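Local coordinates for protein arginase (PDB 5YNL) that probably hydrolyses arginine to ornithine and urea, as a cold-adapted arginase from an Antarctic yeast, at residues I281-V287 / V325-E331. Residues are numbered along the deposited sequence; the frame is centred on the assembly and turned at random.
Sequences IHLSFDV and VSLDIME
Leu283 and its neighbours pair in register with Leu327 and its own, a worked example of how a parallel sheet is laced: Leu283 and Phe285 each give both N-H and C=O to 325-331. Ile281 O to Val325 N opens the ladder and Val287 N to Met330 O closes it. Leu283 N binds Ser326 O at 2.8 Å and Leu283 O receives Asp328 N; Phe285 N binds Asp328 O and Phe285 O takes Met330 N at 2.7 Å.

On the polar face, His282 has CG anti to the backbone N (chi1 -167°), which stands its ring beside Ser326. Ser326 CB lies over one ring face, 3.6 Å from the centroid, as a CH-pi contact, while ND1 makes a weak bond to Ser326 O. Asp328 OD1, also bonded to Thr161, meets the ring edge in plane, 3.0 Å from CE1, with the carboxylate turned 89° to the ring. With an alanine here, Ser326 CB is likely to lose the ring it packs against, Ser326 O its weak side-chain donor, and a gap to open beside Asp328.

At the C-terminal strand ends, Asp286 OD2 and Glu331 OE2, two acceptors, come within 2.9 Å without bonding, their planes 85° apart. Asp286 OD1 is bonded to Asp288 N and Glu331 OE2 to His195; with Asp178 close by, the cluster is consistent with the metal-binding end of an arginase active site, where the family holds two manganese ions.

On the other face, Leu283 CD2 touches Leu327 CD1 at 4.3 Å. Helix 345-356 covers this apolar side and helix 158-168 packs against His282, while strand 173-177 continues the central parallel sheet beyond 281-286.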
loop_
_atom_site.group_PDB
_atom_site.type_symbol
_atom_site.label_atom_id
_atom_site.label_comp_id
_atom_site.label_asym_id
_atom_site.label_seq_id
_atom_site.Cartn_x
_atom_site.Cartn_y
_atom_site.Cartn_z
ATOM N N ILE A 281 -5.262 0.138 9.568
ATOM C CA ILE A 281 -4.338 -0.578 8.699
ATOM C C ILE A 281 -4.179 0.142 7.354
ATOM O O ILE A 281 -5.178 0.490 6.700
ATOM C CB ILE A 281 -4.806 -2.044 8.438
ATOM C CG1 ILE A 281 -4.446 -2.942 9.628
ATOM C CG2 ILE A 281 -4.186 -2.608 7.151
ATOM C CD1 ILE A 281 -5.235 -4.301 9.682
ATOM N N HIS A 282 -2.925 0.339 6.944
ATOM C CA HIS A 282 -2.605 0.820 5.615
ATOM C C HIS A 282 -2.077 -0.376 4.834
ATOM O O HIS A 282 -0.995 -0.907 5.142
ATOM C CB HIS A 282 -1.548 1.940 5.664
ATOM C CG HIS A 282 -1.387 2.703 4.383
ATOM N ND1 HIS A 282 -2.033 2.362 3.209
ATOM C CD2 HIS A 282 -0.640 3.791 4.083
ATOM C CE1 HIS A 282 -1.701 3.211 2.256
ATOM N NE2 HIS A 282 -0.848 4.085 2.760
ATOM N N LEU A 283 -2.832 -0.821 3.839
ATOM C CA LEU A 283 -2.364 -1.945 3.023
ATOM C C LEU A 283 -1.846 -1.422 1.707
ATOM O O LEU A 283 -2.635 -0.963 0.848
ATOM C CB LEU A 283 -3.468 -2.985 2.768
ATOM C CG LEU A 283 -3.143 -4.205 1.894
ATOM C CD1 LEU A 283 -1.932 -5.027 2.416
ATOM C CD2 LEU A 283 -4.367 -5.087 1.833
ATOM N N SER A 284 -0.524 -1.472 1.543
ATOM C CA SER A 284 0.085 -0.936 0.321
ATOM C C SER A 284 0.493 -2.097 -0.582
ATOM O O SER A 284 1.553 -2.710 -0.377
ATOM C CB SER A 284 1.286 -0.053 0.661
ATOM O OG SER A 284 1.564 0.828 -0.410
ATOM N N PHE A 285 -0.360 -2.390 -1.563
ATOM C CA PHE A 285 -0.265 -3.608 -2.372
ATOM C C PHE A 285 0.307 -3.349 -3.772
ATOM O O PHE A 285 -0.284 -2.612 -4.569
ATOM C CB PHE A 285 -1.653 -4.247 -2.522
ATOM C CG PHE A 285 -1.614 -5.726 -2.787
ATOM C CD1 PHE A 285 -1.044 -6.226 -3.950
ATOM C CD2 PHE A 285 -2.142 -6.614 -1.873
ATOM C CE1 PHE A 285 -0.998 -7.610 -4.176
ATOM C CE2 PHE A 285 -2.102 -7.968 -2.103
ATOM C CZ PHE A 285 -1.520 -8.472 -3.253
ATOM N N ASP A 286 1.449 -3.962 -4.071
ATOM C CA ASP A 286 2.070 -3.805 -5.368
ATOM C C ASP A 286 1.815 -5.073 -6.120
ATOM O O ASP A 286 2.121 -6.160 -5.642
ATOM C CB ASP A 286 3.573 -3.615 -5.238
ATOM C CG ASP A 286 4.216 -3.235 -6.544
ATOM O OD1 ASP A 286 4.177 -4.049 -7.494
ATOM O OD2 ASP A 286 4.751 -2.108 -6.636
ATOM N N VAL A 287 1.262 -4.926 -7.312
ATOM C CA VAL A 287 0.882 -6.044 -8.158
ATOM C C VAL A 287 2.087 -6.841 -8.678
ATOM O O VAL A 287 1.937 -8.001 -9.045
ATOM C CB VAL A 287 -0.055 -5.528 -9.256
ATOM C CG1 VAL A 287 -0.427 -6.599 -10.248
ATOM C CG2 VAL A 287 -1.301 -4.987 -8.596
ATOM N N VAL A 325 -7.975 1.469 6.619
ATOM C CA VAL A 325 -8.367 2.826 6.255
ATOM C C VAL A 325 -7.770 3.262 4.917
ATOM O O VAL A 325 -8.326 4.124 4.246
ATOM C CB VAL A 325 -7.988 3.850 7.334
ATOM C CG1 VAL A 325 -8.787 3.600 8.622
ATOM C CG2 VAL A 325 -6.480 3.800 7.606
ATOM N N SER A 326 -6.654 2.655 4.522
ATOM C CA SER A 326 -6.009 2.996 3.259
ATOM C C SER A 326 -5.495 1.792 2.505
ATOM O O SER A 326 -4.905 0.875 3.093
ATOM C CB SER A 326 -4.856 3.970 3.465
ATOM O OG SER A 326 -5.332 5.292 3.492
ATOM N N LEU A 327 -5.717 1.828 1.197
ATOM C CA LEU A 327 -5.344 0.764 0.281
ATOM C C LEU A 327 -4.623 1.362 -0.920
ATOM O O LEU A 327 -5.186 2.233 -1.616
ATOM C CB LEU A 327 -6.614 0.067 -0.216
ATOM C CG LEU A 327 -6.493 -0.918 -1.381
ATOM C CD1 LEU A 327 -5.645 -2.120 -0.966
ATOM C CD2 LEU A 327 -7.868 -1.337 -1.818
ATOM N N ASP A 328 -3.390 0.915 -1.160
ATOM C CA ASP A 328 -2.717 1.227 -2.412
ATOM C C ASP A 328 -2.752 -0.007 -3.316
ATOM O O ASP A 328 -2.489 -1.133 -2.855
ATOM C CB ASP A 328 -1.245 1.563 -2.200
ATOM C CG ASP A 328 -1.003 2.569 -1.106
ATOM O OD1 ASP A 328 -1.909 3.362 -0.752
ATOM O OD2 ASP A 328 0.144 2.563 -0.615
ATOM N N ILE A 329 -3.045 0.199 -4.594
ATOM C CA ILE A 329 -2.906 -0.862 -5.574
ATOM C C ILE A 329 -1.899 -0.325 -6.590
ATOM O O ILE A 329 -2.257 0.511 -7.445
ATOM C CB ILE A 329 -4.237 -1.147 -6.297
ATOM C CG1 ILE A 329 -5.362 -1.437 -5.301
ATOM C CG2 ILE A 329 -4.060 -2.268 -7.344
ATOM C CD1 ILE A 329 -5.376 -2.850 -4.727
ATOM N N MET A 330 -0.649 -0.773 -6.507
ATOM C CA MET A 330 0.415 -0.120 -7.256
ATOM C C MET A 330 0.906 -0.948 -8.452
ATOM O O MET A 330 0.657 -2.158 -8.532
ATOM C CB MET A 330 1.579 0.178 -6.304
ATOM C CG MET A 330 1.218 1.038 -5.088
ATOM S SD MET A 330 0.873 2.788 -5.416
ATOM C CE MET A 330 1.185 3.492 -3.795
ATOM N N GLU A 331 1.608 -0.295 -9.371
ATOM C CA GLU A 331 2.227 -0.967 -10.514
ATOM C C GLU A 331 1.285 -1.879 -11.304
ATOM O O GLU A 331 1.655 -2.979 -11.710
ATOM C CB GLU A 331 3.510 -1.696 -10.098
ATOM C CG GLU A 331 4.617 -0.739 -9.657
ATOM C CD GLU A 331 5.978 -1.410 -9.483
ATOM O OE1 GLU A 331 6.340 -2.292 -10.310
ATOM O OE2 GLU A 331 6.691 -1.032 -8.520
#